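Long-range contact in cellulose synthase 1 (Gluconacetobacter xylinus, PDB 4I86), which is a cellulose synthase subunit whose C-terminal regulatory portion, the part crystallised here, is a cyclic di-GMP-binding PilZ domain: residues P71-R76 with I85-N90. Residues are numbered along the deposited sequence; the frame is centred on the assembly and turned at random.
Sequences PARIIR and IWTIDN
Ile85 turns CG1 between its backbone N and carbonyl carbon (chi1 54°), bringing that atom 3.9 Å from Arg73 CB and equally near Ile75 CG2. Thr87 sets OG1 anti to its carbonyl carbon (chi1 -65°), close against the Ala72 backbone. The isoleucines cross at about a right angle, their branched chains suiting a partly exposed apolar patch beside the Arg73 stem.

Strands 66-77 and 82-86 form an antiparallel hairpin in the PilZ sheet. Arg73 and Ile85 form a hydrogen-bonded pair: Arg73 N donates to Ile85 O at 2.9 Å, and Ile85 N returns a bond to Arg73 O at 3.1 Å. At the neighbouring non-hydrogen-bonded pair the side chains diverge, and the small Ala72 meets the indole with CB 4.0 Å from Trp86 CE3. Beyond this, Trp86, on the buried side, packs on Val97 and Leu100 of helix 91-105, while its NE1 bonds to Ser37 O; the more solvent-accessible Ile85, Arg73 and Ile75 lie together on another face.

Past the strand end, Thr87 N still donates to Pro71 O at 3.1 Å, from 47° above the carbonyl plane. A water donates to Thr87 O and also to Pro71 O, 2.7 Å from the latter. A second water joins Ala72 O to Thr87 OG1, lying 2.8 Å from the hydroxyl, the polar atom that threonine supplies for it.

Two direct bonds at Arg73 and Ile85 thus give way to one direct bond plus a water at Pro71 and Thr87: proline has no N-H to give back, so the water supplies the donor for Thr87 O, and Pro71 O accepts from both Thr87 N and that water.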
loop_
_atom_site.group_PDB
_atom_site.type_symbol
_atom_site.label_atom_id
_atom_site.label_comp_id
_atom_site.label_asym_id
_atom_site.label_seq_id
_atom_site.Cartn_x
_atom_site.Cartn_y
_atom_site.Cartn_z
ATOM N N PRO A 71 1.096 -7.401 -1.174
ATOM C CA PRO A 71 2.488 -7.167 -1.592
ATOM C C PRO A 71 2.561 -5.866 -2.371
ATOM O O PRO A 71 1.582 -5.466 -3.016
ATOM C CB PRO A 71 2.795 -8.338 -2.543
ATOM C CG PRO A 71 1.743 -9.357 -2.263
ATOM C CD PRO A 71 0.511 -8.571 -1.846
ATOM N N ALA A 72 3.709 -5.208 -2.316
ATOM C CA ALA A 72 3.855 -3.943 -3.003
ATOM C C ALA A 72 5.320 -3.625 -3.172
ATOM O O ALA A 72 6.195 -4.402 -2.775
ATOM C CB ALA A 72 3.129 -2.820 -2.252
ATOM N N ARG A 73 5.574 -2.484 -3.789
ATOM C CA ARG A 73 6.920 -1.970 -3.927
ATOM C C ARG A 73 6.904 -0.521 -3.458
ATOM O O ARG A 73 6.098 0.263 -3.951
ATOM C CB ARG A 73 7.376 -2.087 -5.393
ATOM C CG ARG A 73 8.094 -3.409 -5.701
ATOM C CD ARG A 73 8.521 -3.566 -7.152
ATOM N NE ARG A 73 7.441 -4.092 -7.986
ATOM C CZ ARG A 73 7.605 -4.636 -9.194
ATOM N NH1 ARG A 73 8.822 -4.743 -9.729
ATOM N NH2 ARG A 73 6.544 -5.081 -9.863
ATOM N N ILE A 74 7.742 -0.168 -2.481
ATOM C CA ILE A 74 7.875 1.248 -2.153
ATOM C C ILE A 74 8.739 1.883 -3.244
ATOM O O ILE A 74 9.775 1.333 -3.628
ATOM C CB ILE A 74 8.437 1.524 -0.714
ATOM C CG1 ILE A 74 8.385 3.032 -0.409
ATOM C CG2 ILE A 74 9.853 0.976 -0.553
ATOM C CD1 ILE A 74 8.425 3.385 1.068
ATOM N N ILE A 75 8.292 3.012 -3.785
ATOM C CA ILE A 75 9.011 3.611 -4.905
ATOM C C ILE A 75 9.599 4.979 -4.554
ATOM O O ILE A 75 10.568 5.417 -5.170
ATOM C CB ILE A 75 8.128 3.702 -6.188
ATOM C CG1 ILE A 75 6.866 4.526 -5.933
ATOM C CG2 ILE A 75 7.764 2.298 -6.699
ATOM C CD1 ILE A 75 6.141 4.967 -7.213
ATOM N N ARG A 76 9.008 5.650 -3.570
ATOM C CA ARG A 76 9.559 6.904 -3.062
ATOM C C ARG A 76 9.268 7.058 -1.579
ATOM O O ARG A 76 8.244 6.582 -1.084
ATOM C CB ARG A 76 8.984 8.109 -3.815
ATOM C CG ARG A 76 9.771 9.400 -3.609
ATOM C CD ARG A 76 8.860 10.621 -3.665
ATOM N NE ARG A 76 8.124 10.816 -2.413
ATOM C CZ ARG A 76 8.219 11.899 -1.642
ATOM N NH1 ARG A 76 9.015 12.903 -1.996
ATOM N NH2 ARG A 76 7.513 11.979 -0.519
ATOM N N ILE A 85 3.438 1.101 -5.222
ATOM C CA ILE A 85 2.650 0.474 -6.270
ATOM C C ILE A 85 2.359 -0.970 -5.865
ATOM O O ILE A 85 3.238 -1.657 -5.359
ATOM C CB ILE A 85 3.388 0.484 -7.631
ATOM C CG1 ILE A 85 4.773 -0.154 -7.486
ATOM C CG2 ILE A 85 3.500 1.905 -8.166
ATOM C CD1 ILE A 85 5.508 -0.327 -8.805
ATOM N N TRP A 86 1.127 -1.422 -6.064
ATOM C CA TRP A 86 0.774 -2.808 -5.761
ATOM C C TRP A 86 1.545 -3.766 -6.646
ATOM O O TRP A 86 1.848 -3.446 -7.791
ATOM C CB TRP A 86 -0.722 -3.033 -5.976
ATOM C CG TRP A 86 -1.588 -2.064 -5.217
ATOM C CD1 TRP A 86 -2.521 -1.216 -5.735
ATOM C CD2 TRP A 86 -1.570 -1.835 -3.807
ATOM N NE1 TRP A 86 -3.104 -0.482 -4.728
ATOM C CE2 TRP A 86 -2.534 -0.847 -3.534
ATOM C CE3 TRP A 86 -0.840 -2.386 -2.743
ATOM C CZ2 TRP A 86 -2.791 -0.399 -2.243
ATOM C CZ3 TRP A 86 -1.092 -1.939 -1.469
ATOM C CH2 TRP A 86 -2.058 -0.950 -1.225
ATOM N N THR A 87 1.846 -4.940 -6.094
ATOM C CA THR A 87 2.403 -6.078 -6.814
ATOM C C THR A 87 1.299 -7.133 -6.905
ATOM O O THR A 87 0.813 -7.612 -5.884
ATOM C CB THR A 87 3.561 -6.712 -6.009
ATOM O OG1 THR A 87 4.651 -5.784 -5.905
ATOM C CG2 THR A 87 4.047 -7.969 -6.683
ATOM N N ILE A 88 0.905 -7.503 -8.115
ATOM C CA ILE A 88 -0.215 -8.418 -8.294
ATOM C C ILE A 88 0.219 -9.638 -9.109
ATOM O O ILE A 88 0.392 -9.548 -10.330
ATOM C CB ILE A 88 -1.386 -7.712 -9.030
ATOM C CG1 ILE A 88 -1.819 -6.439 -8.289
ATOM C CG2 ILE A 88 -2.574 -8.664 -9.192
ATOM C CD1 ILE A 88 -3.047 -5.755 -8.887
ATOM N N ASP A 89 0.383 -10.779 -8.448
ATOM C CA ASP A 89 0.885 -11.977 -9.127
ATOM C C ASP A 89 -0.154 -13.086 -9.236
ATOM O O ASP A 89 0.154 -14.187 -9.709
ATOM C CB ASP A 89 2.099 -12.540 -8.385
ATOM C CG ASP A 89 3.261 -11.579 -8.357
ATOM O OD1 ASP A 89 3.498 -10.880 -9.371
ATOM O OD2 ASP A 89 3.944 -11.534 -7.317
ATOM N N ASN A 90 -1.365 -12.811 -8.766
ATOM C CA ASN A 90 -2.458 -13.770 -8.872
ATOM C C ASN A 90 -3.818 -13.111 -8.609
ATOM O O ASN A 90 -3.896 -11.934 -8.224
ATOM C CB ASN A 90 -2.228 -14.969 -7.942
ATOM C CG ASN A 90 -2.173 -14.575 -6.473
ATOM O OD1 ASN A 90 -2.908 -13.686 -6.026
ATOM N ND2 ASN A 90 -1.286 -15.234 -5.708
HETATM O O HOH W 1 -0.832 -6.080 -4.074
HETATM O O HOH W 2 6.706 -7.065 -4.498
#